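Local coordinates for uncharacterized protein (Bordetella bronchiseptica RB50, PDB 3BE3), which is of unknown function but belongs to the DUF1653 family of small beta-sheet proteins in the SH3 clan, at residues Q6-G11 with L24-A29; V12-K17 with R71-G76; K17-L22 with R41-A46; V37-L42 with P49-L54. All coordinates share one frame; numbering follows the deposited sequence.

Overall arrangement
All four contacts belong to one antiparallel sheet. Contact 1 packs the loop before strand 11-15 on strand 20-29. Contact 2 joins strand 11-15 to strand 67-76. Contact 3 links the start of strand 20-29 to the loop after strand 35-41, and contact 4 is the hairpin of strands 35-41 and 50-54. Contacts 3 and 4 share Arg-41 and Leu-42, and their centres are about 10 Å apart. Contacts 1 and 3 lie on opposite sides of the chain's centre, about 18 Å between contact centres. Contacts 2 and 4, centres about 12 Å apart, meet at one sulfate ion, which probably comes from the crystallisation liquor. Contacts 1 and 4 also touch the second subunit.

Contact 1: Q6-G11 with L24-A29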
# COMPACT_ATOMS: atom_id res chain seq x y z
N GLN B 6 2.13 15.78 5.88
CA GLN B 6 1.47 16.28 7.07
C GLN B 6 0.02 16.70 6.84
O GLN B 6 -0.80 16.60 7.76
CB GLN B 6 2.27 17.46 7.65
CG GLN B 6 1.74 17.93 9.00
CD GLN B 6 2.68 18.88 9.73
OE1 GLN B 6 2.39 19.33 10.84
NE2 GLN B 6 3.82 19.18 9.11
N ASP B 7 -0.30 17.16 5.64
CA ASP B 7 -1.67 17.59 5.35
C ASP B 7 -2.55 16.47 4.80
O ASP B 7 -3.76 16.64 4.65
CB ASP B 7 -1.67 18.77 4.38
CG ASP B 7 -1.03 20.02 4.97
OD1 ASP B 7 -1.34 20.37 6.13
OD2 ASP B 7 -0.21 20.67 4.27
N PHE B 8 -1.96 15.32 4.50
CA PHE B 8 -2.77 14.22 3.98
C PHE B 8 -3.71 13.67 5.04
O PHE B 8 -3.32 13.47 6.19
CB PHE B 8 -1.90 13.07 3.48
CG PHE B 8 -2.69 11.92 2.88
CD1 PHE B 8 -3.28 12.06 1.62
CD2 PHE B 8 -2.90 10.74 3.58
CE1 PHE B 8 -4.08 11.04 1.08
CE2 PHE B 8 -3.70 9.72 3.05
CZ PHE B 8 -4.29 9.87 1.80
N ARG B 9 -4.95 13.43 4.65
CA ARG B 9 -5.93 12.87 5.56
C ARG B 9 -6.47 11.57 4.98
O ARG B 9 -7.13 11.57 3.94
CB ARG B 9 -7.09 13.84 5.79
CG ARG B 9 -6.77 15.01 6.70
CD ARG B 9 -8.03 15.71 7.21
NE ARG B 9 -8.87 14.84 8.02
CZ ARG B 9 -9.99 15.23 8.63
NH1 ARG B 9 -10.40 16.48 8.54
NH2 ARG B 9 -10.69 14.36 9.35
N PRO B 10 -6.19 10.43 5.64
CA PRO B 10 -6.71 9.17 5.11
C PRO B 10 -8.22 9.17 5.29
O PRO B 10 -8.74 9.83 6.19
CB PRO B 10 -6.04 8.11 5.99
CG PRO B 10 -4.78 8.77 6.42
CD PRO B 10 -5.25 10.19 6.75
N GLY B 11 -8.91 8.43 4.44
CA GLY B 11 -10.36 8.38 4.52
C GLY B 11 -10.96 8.15 3.14
O GLY B 11 -10.27 7.68 2.24
N LEU B 24 -6.27 4.20 3.04
CA LEU B 24 -5.94 3.65 4.35
C LEU B 24 -4.80 4.40 5.04
O LEU B 24 -4.70 4.39 6.27
CB LEU B 24 -5.55 2.18 4.21
CG LEU B 24 -6.66 1.19 3.82
CD1 LEU B 24 -6.04 -0.17 3.55
CD2 LEU B 24 -7.72 1.12 4.91
N GLY B 25 -3.95 5.03 4.25
CA GLY B 25 -2.84 5.78 4.82
C GLY B 25 -1.69 5.94 3.85
O GLY B 25 -1.78 5.53 2.68
N LEU B 26 -0.59 6.53 4.32
CA LEU B 26 0.59 6.73 3.49
C LEU B 26 1.54 5.55 3.70
O LEU B 26 1.54 4.91 4.75
CB LEU B 26 1.31 8.02 3.87
CG LEU B 26 0.58 9.34 3.65
CD1 LEU B 26 1.44 10.49 4.17
CD2 LEU B 26 0.28 9.52 2.16
N ALA B 27 2.35 5.27 2.69
CA ALA B 27 3.31 4.19 2.76
C ALA B 27 4.56 4.53 1.96
O ALA B 27 4.52 5.36 1.06
CB ALA B 27 2.69 2.89 2.24
N ARG B 28 5.66 3.89 2.31
CA ARG B 28 6.93 4.09 1.63
C ARG B 28 7.18 2.89 0.73
O ARG B 28 7.25 1.76 1.20
CB ARG B 28 8.06 4.21 2.67
CG ARG B 28 9.46 4.44 2.10
CD ARG B 28 9.70 5.90 1.77
NE ARG B 28 9.62 6.74 2.96
CZ ARG B 28 9.87 8.05 2.98
NH1 ARG B 28 10.22 8.67 1.86
NH2 ARG B 28 9.76 8.73 4.11
N ALA B 29 7.28 3.12 -0.57
CA ALA B 29 7.56 2.02 -1.50
C ALA B 29 9.01 1.63 -1.21
O ALA B 29 9.91 2.46 -1.30
CB ALA B 29 7.43 2.50 -2.94
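Phe-8 and Pro-10 lie on the loop that leads into the antiparallel sheet of this SH3-clan protein, and they pack on Gly-25 and Leu-26 of strand 20-29. No hydrogen bond joins the two segments, so the contact is one of apolar packing near the surface. Its main element is a CH-pi contact. Leu-26 CD2 lies over one face of the Phe-8 ring, 4.0 Å from the ring centroid and 24° off the ring normal. The methyl group is shifted toward the rim. Its closest ring atom is Phe-8 CD2, at 3.7 Å from Leu-26 CD2. Leu-26 CG follows at 3.8 Å from the same Phe-8 CD2. The two side chains slide past each other in opposite directions. Phe-8 CG, anti to the backbone N (chi1 -178°) and beside the carbonyl carbon, lies 3.9 Å from Leu-26 CD2. Beyond the leucine, the Phe-8 ring also packs on Val-37 of the next strand and on Leu-55 of helix 55-58. Leu-26 touches Leu-55 too, and Leu-48 of the second subunit. Further along this strand, Arg-28 and Ala-29 pair in a parallel ladder with a strand of that subunit, and the sheet runs on across the interface. At the other end of the contact the proline ring rests on backbone. Pro-10 CB is 4.0 Å from Leu-24 O, and Pro-10 CG is 3.9 Å from Gly-25 CA.

Contact 2: V12-K17 with R71-G76. With SO4 (sulfate ion), chain D.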
# COMPACT_ATOMS: atom_id res chain seq x y z
N VAL B 12 -12.23 8.49 2.97
CA VAL B 12 -12.90 8.30 1.70
C VAL B 12 -12.70 9.48 0.76
O VAL B 12 -12.84 10.64 1.14
CB VAL B 12 -14.42 8.05 1.92
CG1 VAL B 12 -15.14 7.87 0.58
CG2 VAL B 12 -14.60 6.78 2.77
N TYR B 13 -12.32 9.16 -0.48
CA TYR B 13 -12.08 10.15 -1.51
C TYR B 13 -12.91 9.88 -2.75
O TYR B 13 -13.15 8.72 -3.11
CB TYR B 13 -10.61 10.16 -1.92
CG TYR B 13 -9.67 10.86 -0.96
CD1 TYR B 13 -9.27 10.26 0.22
CD2 TYR B 13 -9.19 12.14 -1.24
CE1 TYR B 13 -8.41 10.91 1.11
CE2 TYR B 13 -8.33 12.79 -0.36
CZ TYR B 13 -7.94 12.18 0.80
OH TYR B 13 -7.08 12.83 1.65
N ARG B 14 -13.35 10.94 -3.41
CA ARG B 14 -14.09 10.80 -4.65
C ARG B 14 -13.12 11.20 -5.76
O ARG B 14 -12.64 12.34 -5.79
CB ARG B 14 -15.31 11.73 -4.68
CG ARG B 14 -16.15 11.59 -5.96
CD ARG B 14 -17.24 12.65 -6.02
NE ARG B 14 -16.70 14.01 -6.04
CZ ARG B 14 -17.01 14.95 -5.16
NH1 ARG B 14 -17.88 14.71 -4.18
NH2 ARG B 14 -16.46 16.15 -5.25
N HIS B 15 -12.79 10.25 -6.64
CA HIS B 15 -11.89 10.48 -7.77
C HIS B 15 -12.67 11.40 -8.72
O HIS B 15 -13.90 11.34 -8.76
CB HIS B 15 -11.55 9.13 -8.42
CG HIS B 15 -10.67 9.24 -9.63
ND1 HIS B 15 -11.15 9.14 -10.92
CD2 HIS B 15 -9.33 9.43 -9.74
CE1 HIS B 15 -10.15 9.26 -11.77
NE2 HIS B 15 -9.03 9.44 -11.08
N TYR B 16 -11.97 12.25 -9.47
CA TYR B 16 -12.67 13.18 -10.36
C TYR B 16 -13.60 12.55 -11.39
O TYR B 16 -14.45 13.24 -11.98
CB TYR B 16 -11.66 14.12 -11.05
CG TYR B 16 -10.84 13.50 -12.16
CD1 TYR B 16 -11.29 13.50 -13.47
CD2 TYR B 16 -9.59 12.95 -11.90
CE1 TYR B 16 -10.50 12.98 -14.51
CE2 TYR B 16 -8.80 12.41 -12.93
CZ TYR B 16 -9.26 12.44 -14.24
OH TYR B 16 -8.47 11.95 -15.26
N LYS B 17 -13.47 11.25 -11.62
CA LYS B 17 -14.33 10.58 -12.59
C LYS B 17 -15.62 10.03 -11.98
O LYS B 17 -16.42 9.41 -12.68
CB LYS B 17 -13.58 9.47 -13.32
CG LYS B 17 -12.71 9.98 -14.46
CD LYS B 17 -12.18 8.85 -15.35
CE LYS B 17 -13.26 8.30 -16.30
NZ LYS B 17 -14.38 7.57 -15.62
N ARG B 71 -7.69 15.66 -8.19
CA ARG B 71 -7.73 14.35 -8.83
C ARG B 71 -8.55 13.48 -7.88
O ARG B 71 -9.39 12.69 -8.32
CB ARG B 71 -6.31 13.77 -8.98
CG ARG B 71 -6.28 12.45 -9.74
CD ARG B 71 -4.90 11.80 -9.73
NE ARG B 71 -3.88 12.57 -10.43
CZ ARG B 71 -3.84 12.75 -11.75
NH1 ARG B 71 -4.77 12.22 -12.53
NH2 ARG B 71 -2.85 13.45 -12.29
N PHE B 72 -8.30 13.65 -6.59
CA PHE B 72 -9.01 12.92 -5.53
C PHE B 72 -9.51 13.91 -4.48
O PHE B 72 -8.71 14.59 -3.85
CB PHE B 72 -8.08 11.91 -4.85
CG PHE B 72 -7.76 10.69 -5.68
CD1 PHE B 72 -6.63 10.65 -6.50
CD2 PHE B 72 -8.58 9.56 -5.63
CE1 PHE B 72 -6.33 9.51 -7.26
CE2 PHE B 72 -8.29 8.43 -6.38
CZ PHE B 72 -7.17 8.40 -7.20
N ALA B 73 -10.83 13.99 -4.30
CA ALA B 73 -11.43 14.91 -3.32
C ALA B 73 -11.87 14.22 -2.03
O ALA B 73 -12.72 13.32 -2.06
CB ALA B 73 -12.62 15.64 -3.94
N TYR B 74 -11.31 14.64 -0.90
CA TYR B 74 -11.64 14.06 0.40
C TYR B 74 -13.09 14.39 0.78
O TYR B 74 -13.50 15.55 0.70
CB TYR B 74 -10.69 14.62 1.48
CG TYR B 74 -10.92 14.12 2.90
CD1 TYR B 74 -10.61 12.82 3.26
CD2 TYR B 74 -11.44 14.96 3.88
CE1 TYR B 74 -10.81 12.36 4.57
CE2 TYR B 74 -11.64 14.51 5.19
CZ TYR B 74 -11.33 13.21 5.53
OH TYR B 74 -11.55 12.76 6.83
N VAL B 75 -13.86 13.38 1.20
CA VAL B 75 -15.24 13.63 1.60
C VAL B 75 -15.59 13.06 2.97
O VAL B 75 -16.76 12.92 3.31
CB VAL B 75 -16.26 13.09 0.58
CG1 VAL B 75 -15.94 13.62 -0.82
CG2 VAL B 75 -16.26 11.57 0.61
N GLY B 76 -14.58 12.73 3.76
CA GLY B 76 -14.85 12.20 5.08
C GLY B 76 -14.58 10.71 5.22
O GLY B 76 -13.65 10.18 4.61
S SO4 D . -6.41 9.22 -13.58
O1 SO4 D . -6.42 9.68 -12.17
O2 SO4 D . -6.25 10.40 -14.46
O3 SO4 D . -5.29 8.30 -13.79
O4 SO4 D . -7.68 8.54 -13.88
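Sulfate oxygen O1 is held by His-15 NE2 and Arg-71 NH1, from the two neighbouring antiparallel strands 11-15 and 67-76, and also by Arg-53 of strand 50-54. The bond from His-15 NE2 to O1 is 2.8 Å and nearly straight (176°). The one from Arg-71 NH1 to O1 is longer, 3.1 Å, and more bent. Tyr-16 OH donates to a second oxygen, O2, at 2.8 Å. The sulfate probably came from the crystallisation liquor, so the site shows an anion-binding patch without proving a natural ligand. Second-shell partners position Arg-71: its NH2 makes a salt bridge to Glu-60, and its NE bonds to Ile-57 O. Between the strands, Arg-14 and Ala-73 exchange a pair of main-chain hydrogen bonds. Past the strand end, Tyr-16 N donates to Arg-71 O at 2.9 Å. Aromatic rings line the face that carries His-15, Phe-72, Tyr-13 and Tyr-74. His-15 turns its edge to the face of Phe-72, with the planes at 63°, and Tyr-74 does the same to Tyr-13. Trp-58 stacks on Phe-72 and meets Tyr-13 edge-to-face. Tyr-13 OH bonds to Arg-9 O. Val-12 CG1 meets Val-75 CG2 at 3.9 Å. His-15 CD2 lies 3.5 Å from Phe-72 CZ, and Tyr-74 CB makes a CH-pi contact over the face of Tyr-13, 3.5 Å from Tyr-13 CE2.

Contact 3: K17-L22 with R41-A46; sequences KGDHYL and RLYARA
Tyr-21, near the start of strand 20-29, reaches across to Arg-41 and Tyr-43 at the end of the neighbouring strand 35-41 and in the loop after it. Tyr-21 CB lies by Thr-40 O. Along the ring, Tyr-21 CD2 meets Arg-41 CA at 3.5 Å, and Tyr-21 CE2 meets Arg-41 CB at 3.6 Å. These two residues form a non-hydrogen-bonded antiparallel pair. Tyr-21 CZ is next, 3.7 Å from Tyr-43 CE2. Here Tyr-43 turns its edge to the face of Tyr-21 in an offset edge-to-face pair, with the planes at 89°. At the tip, Tyr-21 OH and Tyr-43 OH share a hydrogen bond of 2.8 Å, and either could donate. The Tyr-43 ring lies between two side chains. The carboxylate of Asp-19 stacks on one face, its CG 3.7 Å above the plane and over the centre, while the apolar CD of Arg-41 covers the opposite face. Arg-41 NH1 also bonds Tyr-43 O. The main chain adds Leu-42 N to His-20 O, 3.0 Å. A water bridges His-20 N and Leu-42 O. Leu-42 CD1 packs on Leu-22 CB. A carboxylate over an electron-rich face would by itself be unfavourable, whereas the bond between the hydroxyls ties the tip of the loop tyrosine to the strand tyrosine.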
# COMPACT_ATOMS: atom_id res chain seq x y z
N LYS B 17 -13.47 11.25 -11.62
CA LYS B 17 -14.33 10.58 -12.59
C LYS B 17 -15.62 10.03 -11.98
O LYS B 17 -16.42 9.41 -12.68
CB LYS B 17 -13.58 9.47 -13.32
CG LYS B 17 -12.71 9.98 -14.46
CD LYS B 17 -12.18 8.85 -15.35
CE LYS B 17 -13.26 8.30 -16.30
NZ LYS B 17 -14.38 7.57 -15.62
N GLY B 18 -15.81 10.25 -10.68
CA GLY B 18 -17.04 9.80 -10.04
C GLY B 18 -16.99 8.67 -9.02
O GLY B 18 -17.84 8.63 -8.13
N ASP B 19 -16.03 7.77 -9.13
CA ASP B 19 -15.94 6.66 -8.18
C ASP B 19 -15.27 7.02 -6.86
O ASP B 19 -14.46 7.95 -6.79
CB ASP B 19 -15.19 5.47 -8.81
CG ASP B 19 -15.94 4.87 -9.99
OD1 ASP B 19 -17.16 4.63 -9.87
OD2 ASP B 19 -15.30 4.62 -11.04
N HIS B 20 -15.62 6.28 -5.81
CA HIS B 20 -15.08 6.50 -4.47
C HIS B 20 -14.03 5.46 -4.07
O HIS B 20 -14.09 4.31 -4.50
CB HIS B 20 -16.22 6.53 -3.44
CG HIS B 20 -17.15 7.68 -3.61
ND1 HIS B 20 -17.00 8.87 -2.93
CD2 HIS B 20 -18.19 7.86 -4.46
CE1 HIS B 20 -17.91 9.73 -3.34
NE2 HIS B 20 -18.65 9.15 -4.27
N TYR B 21 -13.09 5.89 -3.24
CA TYR B 21 -12.01 5.02 -2.77
C TYR B 21 -11.74 5.26 -1.29
O TYR B 21 -12.03 6.34 -0.76
CB TYR B 21 -10.72 5.29 -3.57
CG TYR B 21 -10.80 5.02 -5.06
CD1 TYR B 21 -11.30 5.97 -5.94
CD2 TYR B 21 -10.38 3.81 -5.59
CE1 TYR B 21 -11.38 5.72 -7.32
CE2 TYR B 21 -10.45 3.55 -6.97
CZ TYR B 21 -10.95 4.50 -7.83
OH TYR B 21 -10.99 4.24 -9.18
N LEU B 22 -11.18 4.25 -0.63
CA LEU B 22 -10.83 4.36 0.79
C LEU B 22 -9.32 4.41 0.91
O LEU B 22 -8.64 3.41 0.66
CB LEU B 22 -11.36 3.16 1.59
CG LEU B 22 -10.88 3.05 3.05
CD1 LEU B 22 -11.34 4.24 3.87
CD2 LEU B 22 -11.40 1.74 3.66
N ARG B 41 -10.76 0.37 -3.76
CA ARG B 41 -11.90 0.91 -4.50
C ARG B 41 -13.17 0.51 -3.78
O ARG B 41 -13.26 -0.57 -3.17
CB ARG B 41 -11.92 0.40 -5.95
CG ARG B 41 -11.85 -1.09 -6.11
CD ARG B 41 -11.84 -1.48 -7.58
NE ARG B 41 -11.36 -2.85 -7.73
CZ ARG B 41 -12.04 -3.93 -7.36
NH1 ARG B 41 -13.25 -3.81 -6.82
NH2 ARG B 41 -11.49 -5.12 -7.47
N LEU B 42 -14.17 1.39 -3.84
CA LEU B 42 -15.44 1.15 -3.19
C LEU B 42 -16.56 1.03 -4.21
O LEU B 42 -17.60 1.69 -4.11
CB LEU B 42 -15.72 2.28 -2.19
CG LEU B 42 -14.58 2.50 -1.18
CD1 LEU B 42 -14.88 3.73 -0.32
CD2 LEU B 42 -14.39 1.26 -0.31
N TYR B 43 -16.33 0.17 -5.20
CA TYR B 43 -17.31 -0.11 -6.26
C TYR B 43 -16.90 -1.44 -6.91
O TYR B 43 -15.74 -1.85 -6.82
CB TYR B 43 -17.33 1.01 -7.30
CG TYR B 43 -16.03 1.25 -8.03
CD1 TYR B 43 -15.75 0.63 -9.24
CD2 TYR B 43 -15.05 2.08 -7.49
CE1 TYR B 43 -14.53 0.85 -9.91
CE2 TYR B 43 -13.84 2.29 -8.14
CZ TYR B 43 -13.58 1.68 -9.35
OH TYR B 43 -12.38 1.89 -9.98
N ALA B 44 -17.86 -2.08 -7.56
CA ALA B 44 -17.63 -3.37 -8.21
C ALA B 44 -16.80 -3.27 -9.49
O ALA B 44 -17.09 -2.48 -10.38
CB ALA B 44 -18.98 -4.04 -8.51
N ARG B 45 -15.77 -4.10 -9.56
CA ARG B 45 -14.89 -4.15 -10.72
C ARG B 45 -14.02 -5.40 -10.59
O ARG B 45 -13.86 -5.94 -9.49
CB ARG B 45 -13.98 -2.91 -10.77
CG ARG B 45 -13.22 -2.77 -12.08
CD ARG B 45 -12.27 -1.58 -12.07
NE ARG B 45 -11.53 -1.49 -13.33
CZ ARG B 45 -10.50 -0.67 -13.53
NH1 ARG B 45 -10.07 0.13 -12.56
NH2 ARG B 45 -9.89 -0.65 -14.71
N ALA B 46 -13.49 -5.87 -11.71
CA ALA B 46 -12.64 -7.05 -11.68
C ALA B 46 -11.26 -6.62 -11.20
O ALA B 46 -10.92 -5.43 -11.25
CB ALA B 46 -12.54 -7.66 -13.07
O HOH W 1 -17.74 4.41 -5.54

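Contact 4: V37-L42 with P49-L54. With SO4 (sulfate ion), chain D.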
# COMPACT_ATOMS: atom_id res chain seq x y z
N VAL B 37 0.14 6.52 -1.69
CA VAL B 37 -1.15 6.41 -1.00
C VAL B 37 -1.64 4.97 -1.22
O VAL B 37 -1.59 4.46 -2.34
CB VAL B 37 -2.22 7.39 -1.59
CG1 VAL B 37 -3.59 7.14 -0.93
CG2 VAL B 37 -1.78 8.83 -1.39
N VAL B 38 -2.07 4.33 -0.14
CA VAL B 38 -2.60 2.97 -0.19
C VAL B 38 -4.12 3.14 -0.13
O VAL B 38 -4.63 3.73 0.82
CB VAL B 38 -2.14 2.13 1.03
CG1 VAL B 38 -2.77 0.74 1.00
CG2 VAL B 38 -0.62 2.01 1.02
N TYR B 39 -4.83 2.65 -1.14
CA TYR B 39 -6.28 2.81 -1.18
C TYR B 39 -7.04 1.63 -1.79
O TYR B 39 -6.49 0.86 -2.58
CB TYR B 39 -6.62 4.11 -1.94
CG TYR B 39 -6.19 4.16 -3.40
CD1 TYR B 39 -7.13 4.07 -4.43
CD2 TYR B 39 -4.86 4.35 -3.76
CE1 TYR B 39 -6.75 4.17 -5.77
CE2 TYR B 39 -4.47 4.45 -5.10
CZ TYR B 39 -5.42 4.37 -6.10
OH TYR B 39 -5.03 4.50 -7.42
N THR B 40 -8.31 1.51 -1.44
CA THR B 40 -9.15 0.42 -1.94
C THR B 40 -10.32 1.03 -2.69
O THR B 40 -10.82 2.08 -2.31
CB THR B 40 -9.71 -0.40 -0.76
OG1 THR B 40 -8.64 -0.78 0.11
CG2 THR B 40 -10.42 -1.66 -1.27
N ARG B 41 -10.76 0.37 -3.76
CA ARG B 41 -11.90 0.91 -4.50
C ARG B 41 -13.17 0.51 -3.78
O ARG B 41 -13.26 -0.57 -3.17
CB ARG B 41 -11.92 0.40 -5.95
CG ARG B 41 -11.85 -1.09 -6.11
CD ARG B 41 -11.84 -1.48 -7.58
NE ARG B 41 -11.36 -2.85 -7.73
CZ ARG B 41 -12.04 -3.93 -7.36
NH1 ARG B 41 -13.25 -3.81 -6.82
NH2 ARG B 41 -11.49 -5.12 -7.47
N LEU B 42 -14.17 1.39 -3.84
CA LEU B 42 -15.44 1.15 -3.19
C LEU B 42 -16.56 1.03 -4.21
O LEU B 42 -17.60 1.69 -4.11
CB LEU B 42 -15.72 2.28 -2.19
CG LEU B 42 -14.58 2.50 -1.18
CD1 LEU B 42 -14.88 3.73 -0.32
CD2 LEU B 42 -14.39 1.26 -0.31
N PRO B 49 -8.45 -5.33 -5.53
CA PRO B 49 -9.19 -4.18 -5.00
C PRO B 49 -8.30 -3.06 -4.46
O PRO B 49 -8.68 -1.89 -4.51
CB PRO B 49 -10.09 -4.80 -3.93
CG PRO B 49 -9.35 -6.02 -3.50
CD PRO B 49 -8.81 -6.56 -4.81
N MSE B 50 -7.11 -3.40 -3.94
CA MSE B 50 -6.21 -2.38 -3.42
C MSE B 50 -5.24 -1.87 -4.47
O MSE B 50 -4.83 -2.62 -5.37
CB MSE B 50 -5.41 -2.89 -2.21
CG MSE B 50 -6.19 -2.90 -0.91
SE MSE B 50 -5.03 -2.83 0.65
CE MSE B 50 -4.39 -4.65 0.59
N SER B 51 -4.87 -0.60 -4.33
CA SER B 51 -3.94 0.03 -5.27
C SER B 51 -3.02 0.97 -4.51
O SER B 51 -3.29 1.31 -3.36
CB SER B 51 -4.72 0.84 -6.31
OG SER B 51 -5.65 0.04 -7.02
N THR B 52 -1.93 1.38 -5.15
CA THR B 52 -1.02 2.34 -4.53
C THR B 52 -0.70 3.38 -5.60
O THR B 52 -0.61 3.07 -6.79
CB THR B 52 0.32 1.70 -4.05
OG1 THR B 52 1.12 1.37 -5.19
CG2 THR B 52 0.06 0.46 -3.22
N ARG B 53 -0.56 4.64 -5.18
CA ARG B 53 -0.27 5.71 -6.12
C ARG B 53 0.55 6.79 -5.43
O ARG B 53 0.29 7.14 -4.28
CB ARG B 53 -1.57 6.31 -6.64
CG ARG B 53 -1.38 7.23 -7.83
CD ARG B 53 -2.70 7.47 -8.56
NE ARG B 53 -2.49 8.12 -9.85
CZ ARG B 53 -3.46 8.33 -10.74
NH1 ARG B 53 -4.70 7.95 -10.47
NH2 ARG B 53 -3.18 8.93 -11.89
N LEU B 54 1.54 7.32 -6.14
CA LEU B 54 2.40 8.37 -5.59
C LEU B 54 1.55 9.48 -4.98
O LEU B 54 0.57 9.93 -5.57
CB LEU B 54 3.32 8.94 -6.68
CG LEU B 54 4.34 7.96 -7.28
CD1 LEU B 54 4.99 8.57 -8.51
CD2 LEU B 54 5.39 7.62 -6.22
S SO4 D . -6.41 9.22 -13.58
O1 SO4 D . -6.42 9.68 -12.17
O2 SO4 D . -6.25 10.40 -14.46
O3 SO4 D . -5.29 8.30 -13.79
O4 SO4 D . -7.68 8.54 -13.88
O HOH W 2 -6.45 5.78 -9.31
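Strands 35-41 and 50-54 form a beta hairpin, in which Val-37 pairs with Arg-53 and Tyr-39 with Ser-51. Five main-chain hydrogen bonds hold it. The shortest is Val-37 N to Arg-53 O, 2.7 Å. The last is Arg-41 N to Pro-49 O, longer at 3.2 Å. CA-H...O contacts lie between these bonds, as from Thr-52 CA to Val-37 O. Packing on flat groups centres on Tyr-39. With chi1 at 62°, Tyr-39 CG sits between the backbone N and the carbonyl carbon, 4.1 Å from Ser-51 O. Ser-51 CB comes over one face of the ring, 3.9 Å from the centroid, and Arg-53 CB approaches Tyr-39 CE2. Pro-49 CA lies over one face of the Arg-41 guanidinium, 3.3 Å above its plane. Val-38 CG1 and the selenium of selenomethionine Met-50 meet more loosely. Polar contacts gather at the tip of Arg-53. Its chain is extended from CG to NE, and both terminal nitrogens face the sulfate: NH2 donates to O3 at 2.9 Å and NH1 to O1 at 3.0 Å. A water 2.7 Å from Tyr-39 OH also accepts a weak bond from Arg-53 NH1. Beside the hairpin, strand 20-29 pairs with the other edge of strand 35-41. Val-37 packs on Leu-55 and Trp-58 of helix 55-58. Ser-51 and Thr-52 pair in a parallel ladder with a strand of the second subunit, which carries the sheet onward.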